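Peptidase M16 domain protein (Alicyclobacillus acidocaldarius subsp. acidocaldarius DSM 446, PDB 4XEA) probably acts as a metallopeptidase of the M16 (insulinase-like) family, hydrolysing peptide bonds at a metal centre occupied by nickel in this crystal. Local coordinates at residues H53-M67 with S172-Y185. Sequence-based numbering, arbitrary orientation.
With NI (nickel (II) ion), chain C; NA (sodium ion), chain B.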
ATOM      1  N   HIS A  53     -25.870  30.205  -2.636  1.00 49.65           N
ATOM      2  CA  HIS A  53     -26.339  28.974  -2.017  1.00 50.42           C
ATOM      3  C   HIS A  53     -25.449  28.561  -0.843  1.00 50.22           C
ATOM      4  O   HIS A  53     -24.218  28.725  -0.868  1.00 48.71           O
ATOM      5  CB  HIS A  53     -26.372  27.862  -3.046  1.00 49.76           C
ATOM      6  CG  HIS A  53     -27.237  28.152  -4.229  1.00 49.80           C
ATOM      7  ND1 HIS A  53     -28.615  28.059  -4.191  1.00 53.04           N
ATOM      8  CD2 HIS A  53     -26.920  28.481  -5.502  1.00 49.99           C
ATOM      9  CE1 HIS A  53     -29.106  28.327  -5.388  1.00 54.85           C
ATOM     10  NE2 HIS A  53     -28.099  28.607  -6.198  1.00 53.84           N
ATOM     11  N   GLU A  54     -26.098  28.056   0.195  1.00 51.52           N
ATOM     12  CA  GLU A  54     -25.433  27.429   1.306  1.00 51.45           C
ATOM     13  C   GLU A  54     -26.037  26.036   1.522  1.00 51.52           C
ATOM     14  O   GLU A  54     -27.216  25.894   1.824  1.00 51.85           O
ATOM     15  CB  GLU A  54     -25.587  28.266   2.560  1.00 53.66           C
ATOM     16  CG  GLU A  54     -24.774  27.696   3.710  1.00 58.86           C
ATOM     17  CD  GLU A  54     -24.015  28.762   4.479  1.00 66.44           C
ATOM     18  OE1 GLU A  54     -23.949  28.642   5.721  1.00 70.60           O
ATOM     19  OE2 GLU A  54     -23.493  29.715   3.838  1.00 72.49           O
HETATM   20  N   MSE A  55     -25.208  25.019   1.329  1.00 49.00           N
HETATM   21  CA  MSE A  55     -25.681  23.660   1.301  1.00 49.19           C
HETATM   22  C   MSE A  55     -25.455  23.006   2.631  1.00 49.85           C
HETATM   23  O   MSE A  55     -24.564  23.408   3.376  1.00 49.36           O
HETATM   24  CB  MSE A  55     -24.904  22.855   0.273  1.00 47.54           C
HETATM   25  CG  MSE A  55     -25.074  23.292  -1.148  1.00 48.43           C
HETATM   26 SE   MSE A  55     -26.847  22.947  -1.862  0.75 55.40          SE
HETATM   27  CE  MSE A  55     -27.699  24.634  -1.554  1.00 53.19           C
ATOM     28  N   PRO A  56     -26.214  21.929   2.904  1.00 51.54           N
ATOM     29  CA  PRO A  56     -25.835  21.045   3.984  1.00 50.88           C
ATOM     30  C   PRO A  56     -24.550  20.348   3.641  1.00 48.54           C
ATOM     31  O   PRO A  56     -24.288  20.069   2.460  1.00 47.67           O
ATOM     32  CB  PRO A  56     -26.974  20.002   4.018  1.00 53.13           C
ATOM     33  CG  PRO A  56     -28.073  20.591   3.221  1.00 55.73           C
ATOM     34  CD  PRO A  56     -27.419  21.455   2.200  1.00 53.36           C
ATOM     35  N   ASP A  57     -23.746  20.051   4.658  1.00 47.65           N
ATOM     36  CA  ASP A  57     -22.527  19.317   4.438  1.00 46.57           C
ATOM     37  C   ASP A  57     -22.810  17.910   3.935  1.00 47.35           C
ATOM     38  O   ASP A  57     -23.800  17.289   4.323  1.00 48.60           O
ATOM     39  CB  ASP A  57     -21.689  19.305   5.716  1.00 47.04           C
ATOM     40  CG  ASP A  57     -21.019  20.657   5.974  1.00 46.61           C
ATOM     41  OD1 ASP A  57     -20.569  21.303   4.997  1.00 49.15           O
ATOM     42  OD2 ASP A  57     -20.962  21.080   7.138  1.00 51.32           O
ATOM     43  N   GLY A  58     -21.946  17.414   3.047  1.00 45.87           N
ATOM     44  CA  GLY A  58     -22.051  16.033   2.604  1.00 46.94           C
ATOM     45  C   GLY A  58     -22.330  15.847   1.136  1.00 47.28           C
ATOM     46  O   GLY A  58     -22.358  14.716   0.680  1.00 49.17           O
ATOM     47  N   ILE A  59     -22.513  16.924   0.365  1.00 46.15           N
ATOM     48  CA  ILE A  59     -23.059  16.762  -0.977  1.00 45.97           C
ATOM     49  C   ILE A  59     -22.088  16.188  -1.965  1.00 44.48           C
ATOM     50  O   ILE A  59     -22.493  15.292  -2.709  1.00 46.18           O
ATOM     51  CB  ILE A  59     -23.770  18.036  -1.540  1.00 46.97           C
ATOM     52  CG1 ILE A  59     -25.038  18.277  -0.708  1.00 49.43           C
ATOM     53  CG2 ILE A  59     -24.191  17.812  -3.018  1.00 44.14           C
ATOM     54  CD1 ILE A  59     -25.882  19.479  -1.155  1.00 49.87           C
ATOM     55  N   ALA A  60     -20.839  16.663  -1.980  1.00 42.27           N
ATOM     56  CA  ALA A  60     -19.820  16.097  -2.867  1.00 41.63           C
ATOM     57  C   ALA A  60     -19.794  14.562  -2.750  1.00 42.68           C
ATOM     58  O   ALA A  60     -19.799  13.834  -3.753  1.00 42.27           O
ATOM     59  CB  ALA A  60     -18.436  16.698  -2.608  1.00 39.82           C
ATOM     60  N   HIS A  61     -19.822  14.092  -1.511  1.00 43.97           N
ATOM     61  CA  HIS A  61     -19.683  12.655  -1.209  1.00 44.59           C
ATOM     62  C   HIS A  61     -20.966  11.866  -1.503  1.00 46.25           C
ATOM     63  O   HIS A  61     -20.914  10.713  -1.944  1.00 46.76           O
ATOM     64  CB  HIS A  61     -19.262  12.529   0.244  1.00 45.02           C
ATOM     65  CG  HIS A  61     -19.367  11.159   0.784  1.00 47.07           C
ATOM     66  ND1 HIS A  61     -20.462  10.744   1.512  1.00 50.00           N
ATOM     67  CD2 HIS A  61     -18.550  10.086   0.675  1.00 50.29           C
ATOM     68  CE1 HIS A  61     -20.305   9.481   1.851  1.00 50.47           C
ATOM     69  NE2 HIS A  61     -19.145   9.066   1.374  1.00 53.32           N
ATOM     70  N   PHE A  62     -22.115  12.489  -1.262  1.00 46.57           N
ATOM     71  CA  PHE A  62     -23.420  11.916  -1.663  1.00 49.24           C
ATOM     72  C   PHE A  62     -23.458  11.685  -3.195  1.00 49.37           C
ATOM     73  O   PHE A  62     -23.828  10.599  -3.683  1.00 50.91           O
ATOM     74  CB  PHE A  62     -24.533  12.867  -1.210  1.00 49.73           C
ATOM     75  CG  PHE A  62     -25.876  12.212  -1.008  1.00 52.87           C
ATOM     76  CD1 PHE A  62     -26.542  11.620  -2.058  1.00 55.25           C
ATOM     77  CD2 PHE A  62     -26.505  12.264   0.230  1.00 54.34           C
ATOM     78  CE1 PHE A  62     -27.800  11.037  -1.865  1.00 58.92           C
ATOM     79  CE2 PHE A  62     -27.751  11.686   0.424  1.00 59.70           C
ATOM     80  CZ  PHE A  62     -28.392  11.076  -0.617  1.00 60.18           C
ATOM     81  N   LEU A  63     -23.053  12.692  -3.957  1.00 48.62           N
ATOM     82  CA  LEU A  63     -22.993  12.566  -5.425  1.00 48.91           C
ATOM     83  C   LEU A  63     -22.031  11.435  -5.837  1.00 49.43           C
ATOM     84  O   LEU A  63     -22.333  10.659  -6.747  1.00 49.81           O
ATOM     85  CB  LEU A  63     -22.581  13.881  -6.089  1.00 45.80           C
ATOM     86  CG  LEU A  63     -23.578  15.040  -6.015  1.00 45.78           C
ATOM     87  CD1 LEU A  63     -22.939  16.267  -6.639  1.00 45.54           C
ATOM     88  CD2 LEU A  63     -24.927  14.654  -6.753  1.00 48.05           C
ATOM     89  N   GLU A  64     -20.914  11.303  -5.115  1.00 48.30           N
ATOM     90  CA  GLU A  64     -19.967  10.223  -5.402  1.00 48.96           C
ATOM     91  C   GLU A  64     -20.632   8.886  -5.276  1.00 51.27           C
ATOM     92  O   GLU A  64     -20.440   8.015  -6.129  1.00 52.97           O
ATOM     93  CB  GLU A  64     -18.727  10.304  -4.491  1.00 47.74           C
ATOM     94  CG  GLU A  64     -17.691   9.188  -4.746  1.00 50.92           C
ATOM     95  CD  GLU A  64     -17.134   8.623  -3.441  1.00 51.45           C
ATOM     96  OE1 GLU A  64     -16.618   9.396  -2.618  1.00 50.38           O
ATOM     97  OE2 GLU A  64     -17.266   7.420  -3.213  1.00 56.01           O
ATOM     98  N   HIS A  65     -21.404   8.696  -4.211  1.00 52.17           N
ATOM     99  CA  HIS A  65     -22.073   7.446  -4.011  1.00 55.50           C
ATOM    100  C   HIS A  65     -23.079   7.173  -5.139  1.00 56.95           C
ATOM    101  O   HIS A  65     -23.226   6.038  -5.585  1.00 58.30           O
ATOM    102  CB  HIS A  65     -22.826   7.444  -2.680  1.00 57.17           C
ATOM    103  CG  HIS A  65     -22.040   6.888  -1.549  1.00 59.74           C
ATOM    104  ND1 HIS A  65     -22.436   5.765  -0.855  1.00 63.92           N
ATOM    105  CD2 HIS A  65     -20.867   7.284  -0.999  1.00 59.42           C
ATOM    106  CE1 HIS A  65     -21.545   5.502   0.087  1.00 64.19           C
ATOM    107  NE2 HIS A  65     -20.589   6.409   0.022  1.00 61.09           N
ATOM    108  N   LYS A  66     -23.784   8.217  -5.559  1.00 55.82           N
ATOM    109  CA  LYS A  66     -24.910   8.065  -6.474  1.00 58.36           C
ATOM    110  C   LYS A  66     -24.490   8.109  -7.937  1.00 57.96           C
ATOM    111  O   LYS A  66     -25.281   7.784  -8.829  1.00 59.58           O
ATOM    112  CB  LYS A  66     -25.971   9.129  -6.154  1.00 59.47           C
ATOM    113  CG  LYS A  66     -26.830   8.816  -4.877  1.00 62.13           C
ATOM    114  CD  LYS A  66     -27.268   7.345  -4.728  1.00 66.93           C
ATOM    115  CE  LYS A  66     -28.096   6.776  -5.907  1.00 70.45           C
ATOM    116  NZ  LYS A  66     -28.249   5.274  -5.844  1.00 73.00           N
HETATM  117  N   MSE A  67     -23.232   8.468  -8.180  1.00 55.52           N
HETATM  118  CA  MSE A  67     -22.722   8.564  -9.545  1.00 55.63           C
HETATM  119  C   MSE A  67     -22.755   7.223 -10.261  1.00 57.82           C
HETATM  120  O   MSE A  67     -22.896   7.191 -11.486  1.00 59.04           O
HETATM  121  CB  MSE A  67     -21.286   9.106  -9.577  1.00 53.20           C
HETATM  122  CG  MSE A  67     -20.862   9.660 -10.924  1.00 53.03           C
HETATM  123 SE   MSE A  67     -22.054  11.163 -11.458  0.85 61.45          SE
HETATM  124  CE  MSE A  67     -21.942  12.199  -9.814  1.00 51.86           C
ATOM    125  N   SER A 172     -26.940  16.746   8.753  1.00 67.72           N
ATOM    126  CA  SER A 172     -26.810  17.460   7.494  1.00 65.22           C
ATOM    127  C   SER A 172     -27.173  16.539   6.338  1.00 66.47           C
ATOM    128  O   SER A 172     -27.867  16.936   5.414  1.00 65.68           O
ATOM    129  CB  SER A 172     -25.400  18.045   7.354  1.00 61.07           C
ATOM    130  OG  SER A 172     -24.446  17.076   6.939  1.00 59.81           O
ATOM    131  N   VAL A 173     -26.723  15.292   6.401  1.00 59.78           N
ATOM    132  CA  VAL A 173     -27.023  14.332   5.342  1.00 61.08           C
ATOM    133  C   VAL A 173     -28.550  14.149   5.243  1.00 64.31           C
ATOM    134  O   VAL A 173     -29.125  14.140   4.151  1.00 63.74           O
ATOM    135  CB  VAL A 173     -26.297  12.997   5.566  1.00 62.17           C
ATOM    136  CG1 VAL A 173     -26.966  11.877   4.778  1.00 64.18           C
ATOM    137  CG2 VAL A 173     -24.834  13.121   5.181  1.00 59.33           C
ATOM    138  N   ARG A 174     -29.196  14.083   6.396  1.00 66.91           N
ATOM    139  CA  ARG A 174     -30.645  13.970   6.458  1.00 70.77           C
ATOM    140  C   ARG A 174     -31.380  15.172   5.849  1.00 69.57           C
ATOM    141  O   ARG A 174     -32.485  15.006   5.321  1.00 71.42           O
ATOM    142  CB  ARG A 174     -31.075  13.718   7.917  1.00 73.48           C
ATOM    143  CG  ARG A 174     -32.383  14.376   8.368  1.00 80.11           C
ATOM    144  CD  ARG A 174     -33.558  13.403   8.445  1.00 88.01           C
ATOM    145  NE  ARG A 174     -34.444  13.444   7.270  1.00 93.09           N
ATOM    146  CZ  ARG A 174     -34.776  12.395   6.506  1.00 96.55           C
ATOM    147  NH1 ARG A 174     -35.603  12.575   5.480  1.00 98.25           N
ATOM    148  NH2 ARG A 174     -34.292  11.173   6.741  1.00 97.41           N
ATOM    149  N   ALA A 175     -30.791  16.369   5.895  1.00 66.97           N
ATOM    150  CA  ALA A 175     -31.469  17.542   5.324  1.00 65.69           C
ATOM    151  C   ALA A 175     -31.238  17.681   3.811  1.00 63.56           C
ATOM    152  O   ALA A 175     -31.914  18.474   3.158  1.00 63.41           O
ATOM    153  CB  ALA A 175     -31.059  18.824   6.046  1.00 64.74           C
ATOM    154  N   ILE A 176     -30.284  16.937   3.250  1.00 61.29           N
ATOM    155  CA  ILE A 176     -29.996  17.028   1.807  1.00 59.10           C
ATOM    156  C   ILE A 176     -31.261  16.669   1.005  1.00 61.00           C
ATOM    157  O   ILE A 176     -31.955  15.720   1.349  1.00 61.89           O
ATOM    158  CB  ILE A 176     -28.789  16.112   1.402  1.00 58.16           C
ATOM    159  CG1 ILE A 176     -27.479  16.654   1.981  1.00 54.69           C
ATOM    160  CG2 ILE A 176     -28.642  16.015  -0.110  1.00 58.14           C
ATOM    161  CD1 ILE A 176     -26.257  15.780   1.721  1.00 53.07           C
ATOM    162  N   THR A 177     -31.576  17.450  -0.028  1.00 59.71           N
ATOM    163  CA  THR A 177     -32.729  17.183  -0.887  1.00 61.95           C
ATOM    164  C   THR A 177     -32.260  16.859  -2.304  1.00 60.76           C
ATOM    165  O   THR A 177     -31.177  17.270  -2.731  1.00 58.34           O
ATOM    166  CB  THR A 177     -33.664  18.399  -0.966  1.00 62.96           C
ATOM    167  OG1 THR A 177     -33.018  19.422  -1.730  1.00 61.59           O
ATOM    168  CG2 THR A 177     -34.000  18.944   0.432  1.00 63.30           C
ATOM    169  N   LYS A 178     -33.091  16.153  -3.052  1.00 62.62           N
ATOM    170  CA  LYS A 178     -32.791  15.818  -4.442  1.00 62.73           C
ATOM    171  C   LYS A 178     -32.482  17.084  -5.256  1.00 61.51           C
ATOM    172  O   LYS A 178     -31.596  17.082  -6.105  1.00 61.01           O
ATOM    173  CB  LYS A 178     -33.958  15.043  -5.075  1.00 65.45           C
ATOM    174  CG  LYS A 178     -33.704  14.625  -6.519  1.00 65.96           C
ATOM    175  CD  LYS A 178     -34.860  13.799  -7.103  1.00 69.34           C
ATOM    176  CE  LYS A 178     -36.040  14.670  -7.496  1.00 71.30           C
ATOM    177  NZ  LYS A 178     -37.271  13.882  -7.414  1.00 77.18           N
ATOM    178  N   GLU A 179     -33.208  18.153  -4.968  1.00 62.56           N
ATOM    179  CA  GLU A 179     -33.067  19.446  -5.645  1.00 62.42           C
ATOM    180  C   GLU A 179     -31.662  20.023  -5.462  1.00 59.23           C
ATOM    181  O   GLU A 179     -31.001  20.487  -6.408  1.00 59.57           O
ATOM    182  CB  GLU A 179     -34.096  20.422  -5.031  1.00 64.36           C
ATOM    183  CG  GLU A 179     -35.551  20.193  -5.431  1.00 71.10           C
ATOM    184  CD  GLU A 179     -36.213  18.890  -4.887  1.00 77.27           C
ATOM    185  OE1 GLU A 179     -35.951  18.467  -3.732  1.00 77.79           O
ATOM    186  OE2 GLU A 179     -37.029  18.292  -5.634  1.00 82.32           O
ATOM    187  N   GLN A 180     -31.200  19.995  -4.226  1.00 57.03           N
ATOM    188  CA  GLN A 180     -29.834  20.410  -3.907  1.00 53.30           C
ATOM    189  C   GLN A 180     -28.784  19.561  -4.591  1.00 51.28           C
ATOM    190  O   GLN A 180     -27.816  20.081  -5.134  1.00 49.09           O
ATOM    191  CB  GLN A 180     -29.625  20.339  -2.417  1.00 52.89           C
ATOM    192  CG  GLN A 180     -30.372  21.423  -1.686  1.00 55.42           C
ATOM    193  CD  GLN A 180     -30.357  21.212  -0.188  1.00 56.83           C
ATOM    194  OE1 GLN A 180     -30.140  20.097   0.288  1.00 55.05           O
ATOM    195  NE2 GLN A 180     -30.629  22.275   0.560  1.00 55.20           N
ATOM    196  N   LEU A 181     -28.970  18.248  -4.562  1.00 51.34           N
ATOM    197  CA  LEU A 181     -28.013  17.358  -5.195  1.00 50.35           C
ATOM    198  C   LEU A 181     -27.920  17.689  -6.678  1.00 49.95           C
ATOM    199  O   LEU A 181     -26.830  17.719  -7.249  1.00 47.66           O
ATOM    200  CB  LEU A 181     -28.423  15.888  -5.012  1.00 51.61           C
ATOM    201  CG  LEU A 181     -28.209  15.229  -3.657  1.00 51.75           C
ATOM    202  CD1 LEU A 181     -28.997  13.873  -3.540  1.00 51.63           C
ATOM    203  CD2 LEU A 181     -26.698  15.027  -3.389  1.00 49.07           C
ATOM    204  N   LEU A 182     -29.078  17.917  -7.295  1.00 52.07           N
ATOM    205  CA  LEU A 182     -29.146  18.187  -8.722  1.00 53.73           C
ATOM    206  C   LEU A 182     -28.510  19.546  -9.045  1.00 51.70           C
ATOM    207  O   LEU A 182     -27.805  19.686 -10.054  1.00 51.41           O
ATOM    208  CB  LEU A 182     -30.596  18.130  -9.238  1.00 56.82           C
ATOM    209  CG  LEU A 182     -31.230  16.738  -9.397  1.00 61.08           C
ATOM    210  CD1 LEU A 182     -32.558  16.828 -10.119  1.00 62.24           C
ATOM    211  CD2 LEU A 182     -30.298  15.784 -10.127  1.00 62.94           C
ATOM    212  N   LEU A 183     -28.723  20.520  -8.175  1.00 51.42           N
ATOM    213  CA  LEU A 183     -28.112  21.841  -8.353  1.00 50.37           C
ATOM    214  C   LEU A 183     -26.592  21.704  -8.322  1.00 48.27           C
ATOM    215  O   LEU A 183     -25.898  22.187  -9.216  1.00 47.09           O
ATOM    216  CB  LEU A 183     -28.555  22.789  -7.258  1.00 50.57           C
ATOM    217  CG  LEU A 183     -27.689  24.057  -7.184  1.00 50.32           C
ATOM    218  CD1 LEU A 183     -28.039  24.983  -8.366  1.00 48.87           C
ATOM    219  CD2 LEU A 183     -27.905  24.732  -5.867  1.00 52.20           C
ATOM    220  N   CYS A 184     -26.071  21.023  -7.298  1.00 47.68           N
ATOM    221  CA  CYS A 184     -24.631  20.868  -7.174  1.00 45.90           C
ATOM    222  C   CYS A 184     -24.070  20.072  -8.319  1.00 45.43           C
ATOM    223  O   CYS A 184     -23.021  20.426  -8.823  1.00 43.83           O
ATOM    224  CB  CYS A 184     -24.236  20.277  -5.823  1.00 45.38           C
ATOM    225  SG  CYS A 184     -24.655  21.376  -4.518  1.00 47.89           S
ATOM    226  N   TYR A 185     -24.779  19.042  -8.776  1.00 47.32           N
ATOM    227  CA  TYR A 185     -24.295  18.253  -9.900  1.00 48.32           C
ATOM    228  C   TYR A 185     -24.265  19.115 -11.175  1.00 49.79           C
ATOM    229  O   TYR A 185     -23.283  19.088 -11.913  1.00 48.46           O
ATOM    230  CB  TYR A 185     -25.154  16.990 -10.140  1.00 50.60           C
ATOM    231  CG  TYR A 185     -24.729  16.205 -11.357  1.00 51.71           C
ATOM    232  CD1 TYR A 185     -25.432  16.297 -12.570  1.00 55.11           C
ATOM    233  CD2 TYR A 185     -23.630  15.366 -11.305  1.00 50.86           C
ATOM    234  CE1 TYR A 185     -25.023  15.597 -13.671  1.00 58.09           C
ATOM    235  CE2 TYR A 185     -23.215  14.675 -12.398  1.00 52.47           C
ATOM    236  CZ  TYR A 185     -23.905  14.778 -13.569  1.00 54.62           C
ATOM    237  OH  TYR A 185     -23.473  14.062 -14.635  1.00 56.06           O
TER
HETATM  238 NI    NI C 502     -18.730   6.902   1.101  1.00 73.10          NI
HETATM  239 NA    NA B 501     -23.791   8.501 -13.377  1.00 49.58          NA
HETATM  240  O   HOH W   1     -25.704   8.221 -11.734  1.00 57.42           O
HETATM  241  O   HOH W   2     -24.761   6.815 -14.624  1.00 59.95           O
HETATM  242  O   HOH W   3     -17.866   4.662   0.664  1.00 66.69           O
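One face of the His-53 imidazole carries the CD2 methyl of Leu-183, a CH-pi contact 3.7 Å from the ring centroid and only 3° off its normal. The Phe-62 ring meets Val-173 CG1 at its edge, while Leu-181 CD1, 3.5 Å from Phe-62 CE1, and Ile-176 CD1 approach it obliquely. At the far end, the selenium and CE of selenomethionine Met-67 lie obliquely beside the Tyr-185 ring in a Met-aromatic contact; the Tyr-185 hydroxyl hydrogen-bonds to Val-116 O.

Helix 59-66 and the 178-185 part of helix 178-188 cross at nearly a right angle, the axes of these segments 10.1 Å apart at closest approach. Ile-59 fills the crossing: its CG2, anti to the backbone N, sits 3.7 Å from Cys-184 CB and also touches Leu-181 CD2, while CG1 slides past Ile-176. The selenium of Met-55, on a chain bent at chi2 and chi3, reaches both Cys-184 SG and Gln-180 CG.

The Gln-180 amide borders the Pro-56 ring, and its OE1 accepts from Thr-177 N. Thr-177 OG1 in turn accepts from Gln-180 N, completing a capping box. Ser-172 OG donates to Asp-57 O (2.7 Å) from above the carbonyl plane, just before the N-cap Gly-58, whereas the Asp-57 carboxylate pairs with Arg-44.

Helix 59-66 also presents His-61 and His-65, the two histidines of the HxxEH motif characteristic of M16 peptidases, to the nickel, which Glu-136 and a water also bind. The chemistry is thus divided: apolar contacts seat the metal-bearing helix against 178-185, and a single direct hydrogen bond ties its entry loop to Ser-172.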